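Local structure of tyrocidine synthase 2 (6TA8) at residues F385-Q390 and A425-G430; F255-P260 and G430-S435; G169-I174 and R318-F323. The protein belongs to the large multidomain synthases and is represented here by a condensation-domain family region, a fold of two alpha/beta lobes. One frame throughout, in Å; residues are numbered along the deposited sequence.

Overall arrangement
Interactions 1 and 2 lie in one mixed sheet and share Gly-430; their centres are about 9 Å apart. Strand 421-428 pairs with strand 383-390 in interaction 1, and a turn through Asp-429 and Gly-430 leads on to strand 431-439, which pairs with an outermost strand, 250-256, in interaction 2. Both rest on backbone hydrogen bonds, but the first is parallel and bulged, whereas the second is antiparallel and runs out into a capped helix start among more exposed residues. Interaction 3, whose centre is about 16 Å from that of interaction 1, is the buried one: a helix start meets a loop through a serine hydroxyl and isoleucines. Arg-173 of its helix reaches Leu-388 O of interaction 1.

Interaction 1: F385-Q390 and A425-G430; sequences FNYLGQ and AMIEDG
The carbonyl oxygen of Ala-425 receives Leu-388 N at 2.7 Å in a nearly straight bond (172° at the hydrogen), and the CA-H of Tyr-387 leans on the same oxygen. Two parallel strands of the mixed sheet meet here, and strand 385-390 carries a beta bulge: Tyr-387 pairs with Ala-425 and Gln-390 with Ile-427, so that Leu-388 and Gly-389 together face Met-426. Leu-388 CD1 rests on Met-426 CB at 3.8 Å. Lacking CB, Gly-389 readily takes a phi of 94°, where any CB would run into the carbonyl O of Leu-388. Its own carbonyl accepts Ile-427 N, with Gly-389 O 3.1 Å from that nitrogen, although the donor sits above the carbonyl plane. On the face shared by Tyr-387, Ala-425 and Ile-427, the small alanine fits beside an aromatic ring: Ala-425 CB lies in the ring plane at its edge, 3.6 Å from Tyr-387 CD1. Because CG of Tyr-387 stands opposite its backbone N (chi1 176°), the ring reaches along the sheet and covers Gly-389 N with one face. Phe-385 and Tyr-387 also pack on helix 277-293, whereas Leu-388 O accepts a bond from Arg-173. At the ends of the side chains, the Tyr-387 hydroxyl OH touches Ile-427 CD1 at 3.6 Å, and Gln-390 lays its carboxamide carbon CD on Ile-427 CG2 at 3.7 Å.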
ATOM      1  N   PHE A 385       6.105   4.371   6.701  1.00 40.58           N
ATOM      2  CA  PHE A 385       5.602   3.196   7.395  1.00 43.39           C
ATOM      3  C   PHE A 385       4.234   2.822   6.843  1.00 46.08           C
ATOM      4  O   PHE A 385       3.433   3.695   6.496  1.00 50.18           O
ATOM      5  CB  PHE A 385       5.509   3.434   8.906  1.00 48.18           C
ATOM      6  CG  PHE A 385       5.306   2.178   9.705  1.00 51.16           C
ATOM      7  CD1 PHE A 385       6.390   1.423  10.121  1.00 46.02           C
ATOM      8  CD2 PHE A 385       4.032   1.748  10.037  1.00 44.50           C
ATOM      9  CE1 PHE A 385       6.207   0.267  10.854  1.00 49.61           C
ATOM     10  CE2 PHE A 385       3.841   0.593  10.770  1.00 39.71           C
ATOM     11  CZ  PHE A 385       4.931  -0.148  11.179  1.00 48.55           C
ATOM     12  N   ASN A 386       3.974   1.519   6.767  1.00 54.70           N
ATOM     13  CA  ASN A 386       2.713   1.010   6.234  1.00 48.60           C
ATOM     14  C   ASN A 386       2.468  -0.374   6.811  1.00 50.52           C
ATOM     15  O   ASN A 386       3.279  -1.282   6.606  1.00 52.26           O
ATOM     16  CB  ASN A 386       2.742   0.958   4.704  1.00 52.80           C
ATOM     17  CG  ASN A 386       1.442   0.447   4.113  1.00 59.12           C
ATOM     18  OD1 ASN A 386       0.385   0.534   4.739  1.00 63.41           O
ATOM     19  ND2 ASN A 386       1.514  -0.089   2.901  1.00 61.27           N
ATOM     20  N   TYR A 387       1.358  -0.532   7.525  1.00 45.76           N
ATOM     21  CA  TYR A 387       0.947  -1.817   8.073  1.00 44.85           C
ATOM     22  C   TYR A 387      -0.117  -2.419   7.164  1.00 51.49           C
ATOM     23  O   TYR A 387      -1.189  -1.831   6.984  1.00 51.65           O
ATOM     24  CB  TYR A 387       0.416  -1.665   9.497  1.00 53.15           C
ATOM     25  CG  TYR A 387      -0.103  -2.957  10.084  1.00 54.73           C
ATOM     26  CD1 TYR A 387       0.757  -4.013  10.352  1.00 56.67           C
ATOM     27  CD2 TYR A 387      -1.453  -3.125  10.362  1.00 54.89           C
ATOM     28  CE1 TYR A 387       0.291  -5.198  10.885  1.00 60.22           C
ATOM     29  CE2 TYR A 387      -1.931  -4.307  10.895  1.00 55.63           C
ATOM     30  CZ  TYR A 387      -1.055  -5.341  11.153  1.00 58.80           C
ATOM     31  OH  TYR A 387      -1.524  -6.520  11.685  1.00 61.15           O
ATOM     32  N   LEU A 388       0.180  -3.587   6.597  1.00 55.70           N
ATOM     33  CA  LEU A 388      -0.695  -4.205   5.611  1.00 47.30           C
ATOM     34  C   LEU A 388      -1.764  -5.100   6.224  1.00 47.67           C
ATOM     35  O   LEU A 388      -2.734  -5.439   5.537  1.00 49.56           O
ATOM     36  CB  LEU A 388       0.134  -5.019   4.613  1.00 55.91           C
ATOM     37  CG  LEU A 388       1.192  -4.236   3.831  1.00 57.31           C
ATOM     38  CD1 LEU A 388       2.378  -5.122   3.489  1.00 56.68           C
ATOM     39  CD2 LEU A 388       0.591  -3.629   2.570  1.00 55.33           C
ATOM     40  N   GLY A 389      -1.615  -5.490   7.487  1.00 53.57           N
ATOM     41  CA  GLY A 389      -2.582  -6.360   8.124  1.00 55.35           C
ATOM     42  C   GLY A 389      -2.197  -7.823   8.041  1.00 56.16           C
ATOM     43  O   GLY A 389      -1.165  -8.210   7.488  1.00 58.91           O
ATOM     44  N   GLN A 390      -3.062  -8.657   8.612  1.00 56.09           N
ATOM     45  CA  GLN A 390      -2.845 -10.097   8.637  1.00 64.24           C
ATOM     46  C   GLN A 390      -3.389 -10.727   7.362  1.00 67.62           C
ATOM     47  O   GLN A 390      -4.522 -10.445   6.955  1.00 67.75           O
ATOM     48  CB  GLN A 390      -3.509 -10.727   9.864  1.00 65.54           C
ATOM     49  CG  GLN A 390      -3.621 -12.245   9.792  1.00 72.21           C
ATOM     50  CD  GLN A 390      -3.403 -12.917  11.135  1.00 69.36           C
ATOM     51  OE1 GLN A 390      -3.490 -12.277  12.184  1.00 68.26           O
ATOM     52  NE2 GLN A 390      -3.114 -14.213  11.107  1.00 55.06           N
ATOM     53  N   ALA A 425       4.951  -3.654   7.164  1.00 43.22           N
ATOM     54  CA  ALA A 425       4.599  -4.562   8.250  1.00 46.30           C
ATOM     55  C   ALA A 425       3.396  -5.386   7.823  1.00 47.11           C
ATOM     56  O   ALA A 425       2.347  -4.826   7.491  1.00 58.86           O
ATOM     57  CB  ALA A 425       4.296  -3.792   9.537  1.00 48.02           C
ATOM     58  N   MET A 426       3.548  -6.708   7.832  1.00 52.73           N
ATOM     59  CA  MET A 426       2.468  -7.607   7.462  1.00 49.60           C
ATOM     60  C   MET A 426       2.582  -8.878   8.287  1.00 58.14           C
ATOM     61  O   MET A 426       3.667  -9.244   8.747  1.00 58.97           O
ATOM     62  CB  MET A 426       2.492  -7.939   5.965  1.00 62.66           C
ATOM     63  CG  MET A 426       3.695  -8.762   5.530  1.00 61.07           C
ATOM     64  SD  MET A 426       3.680  -9.151   3.769  1.00 87.97           S
ATOM     65  CE  MET A 426       2.119 -10.019   3.624  1.00 70.06           C
ATOM     66  N   ILE A 427       1.448  -9.545   8.473  1.00 61.72           N
ATOM     67  CA  ILE A 427       1.376 -10.803   9.207  1.00 61.06           C
ATOM     68  C   ILE A 427       0.998 -11.895   8.218  1.00 63.53           C
ATOM     69  O   ILE A 427      -0.088 -11.858   7.626  1.00 69.25           O
ATOM     70  CB  ILE A 427       0.370 -10.731  10.364  1.00 62.04           C
ATOM     71  CG1 ILE A 427       0.827  -9.711  11.407  1.00 54.29           C
ATOM     72  CG2 ILE A 427       0.189 -12.102  10.997  1.00 64.79           C
ATOM     73  CD1 ILE A 427      -0.040  -9.675  12.643  1.00 53.46           C
ATOM     74  N   GLU A 428       1.894 -12.861   8.033  1.00 68.60           N
ATOM     75  CA  GLU A 428       1.682 -13.961   7.103  1.00 69.55           C
ATOM     76  C   GLU A 428       2.059 -15.268   7.782  1.00 69.39           C
ATOM     77  O   GLU A 428       3.135 -15.369   8.383  1.00 71.74           O
ATOM     78  CB  GLU A 428       2.502 -13.768   5.823  1.00 73.97           C
ATOM     79  CG  GLU A 428       2.457 -14.953   4.875  1.00 75.94           C
ATOM     80  CD  GLU A 428       2.604 -14.544   3.423  1.00 78.72           C
ATOM     81  OE1 GLU A 428       2.234 -13.400   3.088  1.00 79.17           O
ATOM     82  OE2 GLU A 428       3.089 -15.367   2.619  1.00 87.98           O
ATOM     83  N   ASP A 429       1.173 -16.261   7.680  1.00 66.82           N
ATOM     84  CA  ASP A 429       1.374 -17.571   8.305  1.00 66.00           C
ATOM     85  C   ASP A 429       1.620 -17.435   9.806  1.00 72.03           C
ATOM     86  O   ASP A 429       2.467 -18.123  10.380  1.00 74.19           O
ATOM     87  CB  ASP A 429       2.515 -18.340   7.631  1.00 75.37           C
ATOM     88  CG  ASP A 429       2.233 -18.642   6.172  1.00 73.66           C
ATOM     89  OD1 ASP A 429       2.925 -18.076   5.300  1.00 67.11           O
ATOM     90  OD2 ASP A 429       1.318 -19.445   5.896  1.00 74.46           O
ATOM     91  N   GLY A 430       0.875 -16.535  10.445  1.00 70.61           N
ATOM     92  CA  GLY A 430       1.014 -16.325  11.872  1.00 60.81           C
ATOM     93  C   GLY A 430       2.322 -15.702  12.299  1.00 64.45           C
ATOM     94  O   GLY A 430       2.689 -15.801  13.473  1.00 65.50           O
TER

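Interaction 2: F255-P260 and G430-S435; sequences FALTVP and GELRIS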
ATOM      1  N   PHE A 255      13.029  -9.157   8.803  1.00 51.41           N
ATOM      2  CA  PHE A 255      13.065 -10.016   9.977  1.00 50.56           C
ATOM      3  C   PHE A 255      11.637 -10.378  10.358  1.00 52.98           C
ATOM      4  O   PHE A 255      10.704  -9.603  10.134  1.00 58.86           O
ATOM      5  CB  PHE A 255      13.797  -9.352  11.159  1.00 50.83           C
ATOM      6  CG  PHE A 255      13.000  -8.281  11.859  1.00 52.88           C
ATOM      7  CD1 PHE A 255      12.207  -8.588  12.955  1.00 51.95           C
ATOM      8  CD2 PHE A 255      13.068  -6.963  11.438  1.00 56.50           C
ATOM      9  CE1 PHE A 255      11.483  -7.605  13.603  1.00 49.44           C
ATOM     10  CE2 PHE A 255      12.349  -5.975  12.086  1.00 50.37           C
ATOM     11  CZ  PHE A 255      11.555  -6.298  13.169  1.00 53.82           C
ATOM     12  N   ALA A 256      11.474 -11.567  10.931  1.00 50.67           N
ATOM     13  CA  ALA A 256      10.163 -12.083  11.287  1.00 50.77           C
ATOM     14  C   ALA A 256      10.161 -12.538  12.738  1.00 53.89           C
ATOM     15  O   ALA A 256      11.205 -12.847  13.319  1.00 55.65           O
ATOM     16  CB  ALA A 256       9.748 -13.245  10.374  1.00 58.39           C
ATOM     17  N   LEU A 257       8.966 -12.574  13.318  1.00 59.76           N
ATOM     18  CA  LEU A 257       8.761 -13.062  14.673  1.00 58.54           C
ATOM     19  C   LEU A 257       8.148 -14.455  14.637  1.00 53.81           C
ATOM     20  O   LEU A 257       7.442 -14.818  13.694  1.00 57.67           O
ATOM     21  CB  LEU A 257       7.856 -12.116  15.466  1.00 55.70           C
ATOM     22  CG  LEU A 257       8.334 -10.674  15.649  1.00 53.21           C
ATOM     23  CD1 LEU A 257       7.394  -9.916  16.573  1.00 53.73           C
ATOM     24  CD2 LEU A 257       9.756 -10.640  16.185  1.00 51.68           C
ATOM     25  N   THR A 258       8.430 -15.237  15.676  1.00 60.38           N
ATOM     26  CA  THR A 258       7.854 -16.567  15.785  1.00 60.51           C
ATOM     27  C   THR A 258       6.344 -16.477  16.002  1.00 57.27           C
ATOM     28  O   THR A 258       5.816 -15.462  16.468  1.00 59.46           O
ATOM     29  CB  THR A 258       8.507 -17.344  16.930  1.00 59.76           C
ATOM     30  OG1 THR A 258       8.216 -16.699  18.176  1.00 63.50           O
ATOM     31  CG2 THR A 258      10.015 -17.408  16.742  1.00 56.02           C
ATOM     32  N   VAL A 259       5.647 -17.556  15.658  1.00 58.84           N
ATOM     33  CA  VAL A 259       4.186 -17.580  15.751  1.00 64.50           C
ATOM     34  C   VAL A 259       3.690 -17.578  17.199  1.00 63.86           C
ATOM     35  O   VAL A 259       2.538 -17.183  17.426  1.00 61.66           O
ATOM     36  CB  VAL A 259       3.593 -18.762  14.957  1.00 64.48           C
ATOM     37  CG1 VAL A 259       4.288 -18.907  13.614  1.00 53.45           C
ATOM     38  CG2 VAL A 259       3.649 -20.065  15.735  1.00 65.40           C
ATOM     39  N   PRO A 260       4.471 -17.992  18.212  1.00 64.28           N
ATOM     40  CA  PRO A 260       4.034 -17.692  19.585  1.00 63.83           C
ATOM     41  C   PRO A 260       4.215 -16.233  19.958  1.00 69.59           C
ATOM     42  O   PRO A 260       3.412 -15.699  20.732  1.00 72.42           O
ATOM     43  CB  PRO A 260       4.911 -18.611  20.450  1.00 71.13           C
ATOM     44  CG  PRO A 260       5.388 -19.666  19.527  1.00 63.15           C
ATOM     45  CD  PRO A 260       5.588 -18.955  18.233  1.00 65.09           C
ATOM     46  N   GLY A 430       0.875 -16.535  10.445  1.00 70.61           N
ATOM     47  CA  GLY A 430       1.014 -16.325  11.872  1.00 60.81           C
ATOM     48  C   GLY A 430       2.322 -15.702  12.299  1.00 64.45           C
ATOM     49  O   GLY A 430       2.689 -15.801  13.473  1.00 65.50           O
ATOM     50  N   GLU A 431       3.041 -15.060  11.379  1.00 62.82           N
ATOM     51  CA  GLU A 431       4.324 -14.434  11.671  1.00 61.42           C
ATOM     52  C   GLU A 431       4.275 -12.972  11.258  1.00 56.97           C
ATOM     53  O   GLU A 431       4.086 -12.663  10.077  1.00 61.09           O
ATOM     54  CB  GLU A 431       5.470 -15.149  10.951  1.00 66.39           C
ATOM     55  CG  GLU A 431       5.797 -16.516  11.518  1.00 67.96           C
ATOM     56  CD  GLU A 431       6.714 -17.328  10.624  1.00 81.12           C
ATOM     57  OE1 GLU A 431       7.413 -16.725   9.782  1.00 76.61           O
ATOM     58  OE2 GLU A 431       6.733 -18.569  10.766  1.00 90.94           O
ATOM     59  N   LEU A 432       4.444 -12.078  12.229  1.00 52.47           N
ATOM     60  CA  LEU A 432       4.596 -10.658  11.932  1.00 51.78           C
ATOM     61  C   LEU A 432       5.971 -10.436  11.317  1.00 50.30           C
ATOM     62  O   LEU A 432       6.993 -10.644  11.977  1.00 57.48           O
ATOM     63  CB  LEU A 432       4.425  -9.828  13.201  1.00 53.98           C
ATOM     64  CG  LEU A 432       4.865  -8.367  13.131  1.00 44.87           C
ATOM     65  CD1 LEU A 432       3.833  -7.527  12.396  1.00 50.04           C
ATOM     66  CD2 LEU A 432       5.112  -7.816  14.526  1.00 51.30           C
ATOM     67  N   ARG A 433       6.004 -10.029  10.051  1.00 51.63           N
ATOM     68  CA  ARG A 433       7.246  -9.910   9.298  1.00 54.19           C
ATOM     69  C   ARG A 433       7.436  -8.463   8.869  1.00 48.31           C
ATOM     70  O   ARG A 433       6.613  -7.919   8.125  1.00 53.13           O
ATOM     71  CB  ARG A 433       7.237 -10.843   8.086  1.00 54.94           C
ATOM     72  CG  ARG A 433       6.860 -12.275   8.435  1.00 62.80           C
ATOM     73  CD  ARG A 433       7.198 -13.249   7.321  1.00 76.23           C
ATOM     74  NE  ARG A 433       6.167 -13.279   6.289  1.00 78.97           N
ATOM     75  CZ  ARG A 433       6.346 -12.857   5.043  1.00 79.95           C
ATOM     76  NH1 ARG A 433       5.349 -12.923   4.172  1.00 80.06           N
ATOM     77  NH2 ARG A 433       7.522 -12.370   4.666  1.00 80.65           N
ATOM     78  N   ILE A 434       8.520  -7.849   9.335  1.00 41.49           N
ATOM     79  CA  ILE A 434       8.856  -6.466   9.015  1.00 40.67           C
ATOM     80  C   ILE A 434       9.910  -6.460   7.920  1.00 48.08           C
ATOM     81  O   ILE A 434      10.819  -7.301   7.910  1.00 49.70           O
ATOM     82  CB  ILE A 434       9.355  -5.715  10.264  1.00 44.84           C
ATOM     83  CG1 ILE A 434       8.440  -5.989  11.460  1.00 52.68           C
ATOM     84  CG2 ILE A 434       9.462  -4.222   9.985  1.00 47.75           C
ATOM     85  CD1 ILE A 434       7.047  -5.427  11.313  1.00 47.07           C
ATOM     86  N   SER A 435       9.793  -5.511   6.994  1.00 45.51           N
ATOM     87  CA  SER A 435      10.734  -5.366   5.891  1.00 45.66           C
ATOM     88  C   SER A 435      11.121  -3.902   5.758  1.00 47.60           C
ATOM     89  O   SER A 435      10.254  -3.024   5.782  1.00 49.73           O
ATOM     90  CB  SER A 435      10.131  -5.879   4.579  1.00 44.25           C
ATOM     91  OG  SER A 435       9.707  -7.225   4.709  1.00 53.00           O
TER
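Phe-255 and Ile-434 form a hydrogen-bonded antiparallel pair: Phe-255 N reaches Ile-434 O at 3.0 Å, and Ile-434 N returns to Phe-255 O at 2.9 Å. A third bond, from Leu-257 N to Leu-432 O at 3.1 Å, prolongs the pairing just past the strand's end. Between them Ala-256 and Arg-433 are a non-hydrogen-bonded pair, where the short alanine methyl CB rests on the aliphatic Arg-433 CG at 3.6 Å. The face bearing Phe-255 and Ile-434 is apolar. The Phe-255 ring lies alongside Ile-434, with CE2 3.5 Å from Ile-434 CB, and Leu-257 CD1 meets Leu-432 CD2 at 3.7 Å, both pairs pointing the same way. Beyond the strand Thr-258 is the N-cap of helix 259-267: its hydroxyl caps a backbone N of the first turn while Gln-261 OE1 takes Thr-258 N, the two halves of a capping box. Val-259 CG1 then touches the methylene CG of Glu-431 at 3.5 Å. Strand 431-439 is flanked by strand 250-256, one of the two outermost in the sheet, and by strand 421-428; helix 445-466 packs on Phe-255 and Ile-434, and helix 259-267 on Leu-257 and Leu-432.

Interaction 3: G169-I174 and R318-F323; sequences GVSWRI and RTIGWF
The first turn and a half of helix 169-187 lies against an irregular, extended loop, coming nearest where the CA atoms of Ser-171 and Ile-320 are 4.7 Å apart. The helix starts at the glycine that ends the HHxxxDG motif of the condensation-domain family; His-164 is the second histidine of the motif and Asp-168 its aspartate, the residue next to the helix start. Ser-171 suits this junction because it is small and polar: with OG turned away from its own carbonyl carbon (chi1 -60°), the hydroxyl faces the loop, 2.8 Å from Gly-321 O, and is bonded to Asp-168 OD1 and Arg-307 NH2. Arg-307, from an earlier part of the same loop, also bonds Thr-319 O. Next to the hydroxyl on the same side chain, Ser-171 CB rests on the branch methyl CG2 of Ile-320 at 3.7 Å. Gly-321, bare of side chain, lets the Phe-323 ring fold back so that its edge meets Gly-321 N in plane. One turn along the helix, Ile-174 sends CD1 over the loop backbone, 3.6 Å from Thr-319 O. Arg-318 has bends at chi2 and chi3 that curl the chain back toward the helix, where NH2 forms a salt bridge with Asp-178. That pose presents one flat face of its guanidinium to Ile-174, whose CG2 sits over the centre, 4.1 Å from Arg-318 CZ.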
ATOM      1  N   GLY A 169      -3.892  -1.946  -0.853  1.00 35.22           N
ATOM      2  CA  GLY A 169      -3.891  -3.151  -0.034  1.00 29.82           C
ATOM      3  C   GLY A 169      -5.279  -3.724   0.181  1.00 41.99           C
ATOM      4  O   GLY A 169      -5.498  -4.928   0.028  1.00 43.20           O
ATOM      5  N   VAL A 170      -6.238  -2.868   0.544  1.00 35.19           N
ATOM      6  CA  VAL A 170      -7.599  -3.340   0.785  1.00 36.74           C
ATOM      7  C   VAL A 170      -8.228  -3.841  -0.509  1.00 38.53           C
ATOM      8  O   VAL A 170      -8.986  -4.819  -0.509  1.00 43.08           O
ATOM      9  CB  VAL A 170      -8.442  -2.228   1.438  1.00 41.11           C
ATOM     10  CG1 VAL A 170      -9.888  -2.674   1.598  1.00 32.62           C
ATOM     11  CG2 VAL A 170      -7.852  -1.836   2.783  1.00 40.53           C
ATOM     12  N   SER A 171      -7.920  -3.187  -1.634  1.00 36.88           N
ATOM     13  CA  SER A 171      -8.464  -3.620  -2.917  1.00 37.65           C
ATOM     14  C   SER A 171      -8.027  -5.036  -3.268  1.00 41.68           C
ATOM     15  O   SER A 171      -8.777  -5.773  -3.918  1.00 44.51           O
ATOM     16  CB  SER A 171      -8.043  -2.649  -4.022  1.00 41.14           C
ATOM     17  OG  SER A 171      -8.512  -1.336  -3.760  1.00 36.55           O
ATOM     18  N   TRP A 172      -6.825  -5.436  -2.848  1.00 40.36           N
ATOM     19  CA  TRP A 172      -6.359  -6.789  -3.136  1.00 47.34           C
ATOM     20  C   TRP A 172      -7.143  -7.831  -2.349  1.00 48.23           C
ATOM     21  O   TRP A 172      -7.353  -8.945  -2.842  1.00 46.09           O
ATOM     22  CB  TRP A 172      -4.864  -6.905  -2.837  1.00 42.00           C
ATOM     23  CG  TRP A 172      -3.997  -6.383  -3.942  1.00 43.44           C
ATOM     24  CD1 TRP A 172      -3.279  -5.222  -3.943  1.00 39.36           C
ATOM     25  CD2 TRP A 172      -3.758  -7.003  -5.210  1.00 49.30           C
ATOM     26  NE1 TRP A 172      -2.607  -5.082  -5.134  1.00 49.92           N
ATOM     27  CE2 TRP A 172      -2.886  -6.163  -5.930  1.00 41.21           C
ATOM     28  CE3 TRP A 172      -4.199  -8.188  -5.808  1.00 54.78           C
ATOM     29  CZ2 TRP A 172      -2.446  -6.469  -7.214  1.00 41.70           C
ATOM     30  CZ3 TRP A 172      -3.761  -8.491  -7.084  1.00 44.57           C
ATOM     31  CH2 TRP A 172      -2.893  -7.635  -7.773  1.00 48.60           C
ATOM     32  N   ARG A 173      -7.584  -7.494  -1.134  1.00 52.06           N
ATOM     33  CA  ARG A 173      -8.406  -8.425  -0.371  1.00 46.71           C
ATOM     34  C   ARG A 173      -9.763  -8.628  -1.035  1.00 46.86           C
ATOM     35  O   ARG A 173     -10.305  -9.741  -1.024  1.00 45.67           O
ATOM     36  CB  ARG A 173      -8.579  -7.926   1.064  1.00 44.17           C
ATOM     37  CG  ARG A 173      -7.312  -7.364   1.681  1.00 52.50           C
ATOM     38  CD  ARG A 173      -7.621  -6.578   2.943  1.00 52.32           C
ATOM     39  NE  ARG A 173      -7.092  -7.230   4.136  1.00 57.79           N
ATOM     40  CZ  ARG A 173      -6.001  -6.831   4.780  1.00 55.48           C
ATOM     41  NH1 ARG A 173      -5.587  -7.479   5.861  1.00 58.73           N
ATOM     42  NH2 ARG A 173      -5.322  -5.780   4.341  1.00 47.65           N
ATOM     43  N   ILE A 174     -10.326  -7.567  -1.621  1.00 45.34           N
ATOM     44  CA  ILE A 174     -11.561  -7.716  -2.386  1.00 39.65           C
ATOM     45  C   ILE A 174     -11.320  -8.568  -3.624  1.00 44.90           C
ATOM     46  O   ILE A 174     -12.201  -9.327  -4.047  1.00 52.96           O
ATOM     47  CB  ILE A 174     -12.129  -6.333  -2.754  1.00 43.67           C
ATOM     48  CG1 ILE A 174     -12.254  -5.458  -1.508  1.00 43.71           C
ATOM     49  CG2 ILE A 174     -13.478  -6.469  -3.443  1.00 46.49           C
ATOM     50  CD1 ILE A 174     -12.657  -4.033  -1.808  1.00 43.11           C
ATOM     51  N   ARG A 318     -16.632  -2.443  -0.759  1.00 56.32           N
ATOM     52  CA  ARG A 318     -16.319  -3.334  -1.869  1.00 51.71           C
ATOM     53  C   ARG A 318     -15.736  -2.589  -3.066  1.00 47.64           C
ATOM     54  O   ARG A 318     -15.725  -3.128  -4.177  1.00 50.05           O
ATOM     55  CB  ARG A 318     -17.567  -4.108  -2.294  1.00 53.44           C
ATOM     56  CG  ARG A 318     -18.276  -4.826  -1.157  1.00 57.38           C
ATOM     57  CD  ARG A 318     -17.444  -5.982  -0.634  1.00 60.51           C
ATOM     58  NE  ARG A 318     -17.296  -7.037  -1.631  1.00 64.68           N
ATOM     59  CZ  ARG A 318     -16.590  -8.147  -1.444  1.00 59.87           C
ATOM     60  NH1 ARG A 318     -15.965  -8.351  -0.293  1.00 60.01           N
ATOM     61  NH2 ARG A 318     -16.510  -9.055  -2.409  1.00 57.34           N
ATOM     62  N   THR A 319     -15.259  -1.364  -2.863  1.00 49.18           N
ATOM     63  CA  THR A 319     -14.743  -0.541  -3.948  1.00 43.24           C
ATOM     64  C   THR A 319     -13.243  -0.760  -4.100  1.00 44.63           C
ATOM     65  O   THR A 319     -12.499  -0.723  -3.114  1.00 44.05           O
ATOM     66  CB  THR A 319     -15.038   0.938  -3.693  1.00 42.97           C
ATOM     67  OG1 THR A 319     -16.455   1.151  -3.686  1.00 41.14           O
ATOM     68  CG2 THR A 319     -14.408   1.805  -4.775  1.00 44.02           C
ATOM     69  N   ILE A 320     -12.805  -0.987  -5.335  1.00 44.89           N
ATOM     70  CA  ILE A 320     -11.398  -1.195  -5.652  1.00 30.94           C
ATOM     71  C   ILE A 320     -10.829   0.109  -6.194  1.00 31.70           C
ATOM     72  O   ILE A 320     -11.439   0.751  -7.058  1.00 26.95           O
ATOM     73  CB  ILE A 320     -11.221  -2.345  -6.657  1.00 42.38           C
ATOM     74  CG1 ILE A 320     -11.478  -3.686  -5.966  1.00 40.43           C
ATOM     75  CG2 ILE A 320      -9.833  -2.317  -7.285  1.00 34.41           C
ATOM     76  CD1 ILE A 320     -11.224  -4.884  -6.844  1.00 45.25           C
ATOM     77  N   GLY A 321      -9.674   0.507  -5.678  1.00 26.80           N
ATOM     78  CA  GLY A 321      -9.054   1.749  -6.096  1.00 24.63           C
ATOM     79  C   GLY A 321      -7.826   2.017  -5.259  1.00 24.84           C
ATOM     80  O   GLY A 321      -7.464   1.234  -4.377  1.00 27.59           O
ATOM     81  N   TRP A 322      -7.179   3.142  -5.556  1.00 31.22           N
ATOM     82  CA  TRP A 322      -6.010   3.598  -4.803  1.00 36.14           C
ATOM     83  C   TRP A 322      -6.486   4.659  -3.815  1.00 34.17           C
ATOM     84  O   TRP A 322      -6.538   5.849  -4.127  1.00 36.77           O
ATOM     85  CB  TRP A 322      -4.925   4.130  -5.734  1.00 29.06           C
ATOM     86  CG  TRP A 322      -3.577   4.224  -5.080  1.00 28.77           C
ATOM     87  CD1 TRP A 322      -3.224   3.725  -3.860  1.00 32.37           C
ATOM     88  CD2 TRP A 322      -2.405   4.858  -5.608  1.00 32.43           C
ATOM     89  NE1 TRP A 322      -1.905   4.007  -3.596  1.00 37.31           N
ATOM     90  CE2 TRP A 322      -1.380   4.701  -4.654  1.00 37.95           C
ATOM     91  CE3 TRP A 322      -2.122   5.539  -6.796  1.00 37.59           C
ATOM     92  CZ2 TRP A 322      -0.094   5.200  -4.851  1.00 38.10           C
ATOM     93  CZ3 TRP A 322      -0.843   6.034  -6.989  1.00 36.52           C
ATOM     94  CH2 TRP A 322       0.153   5.863  -6.021  1.00 35.33           C
ATOM     95  N   PHE A 323      -6.835   4.214  -2.609  1.00 33.88           N
ATOM     96  CA  PHE A 323      -7.369   5.081  -1.569  1.00 41.39           C
ATOM     97  C   PHE A 323      -6.315   5.501  -0.552  1.00 45.92           C
ATOM     98  O   PHE A 323      -6.664   6.102   0.469  1.00 46.37           O
ATOM     99  CB  PHE A 323      -8.528   4.387  -0.848  1.00 38.41           C
ATOM    100  CG  PHE A 323      -9.782   4.277  -1.668  1.00 39.53           C
ATOM    101  CD1 PHE A 323      -9.859   3.390  -2.730  1.00 33.75           C
ATOM    102  CD2 PHE A 323     -10.889   5.051  -1.367  1.00 32.88           C
ATOM    103  CE1 PHE A 323     -11.016   3.286  -3.482  1.00 35.42           C
ATOM    104  CE2 PHE A 323     -12.047   4.951  -2.112  1.00 33.43           C
ATOM    105  CZ  PHE A 323     -12.111   4.069  -3.172  1.00 38.44           C
TER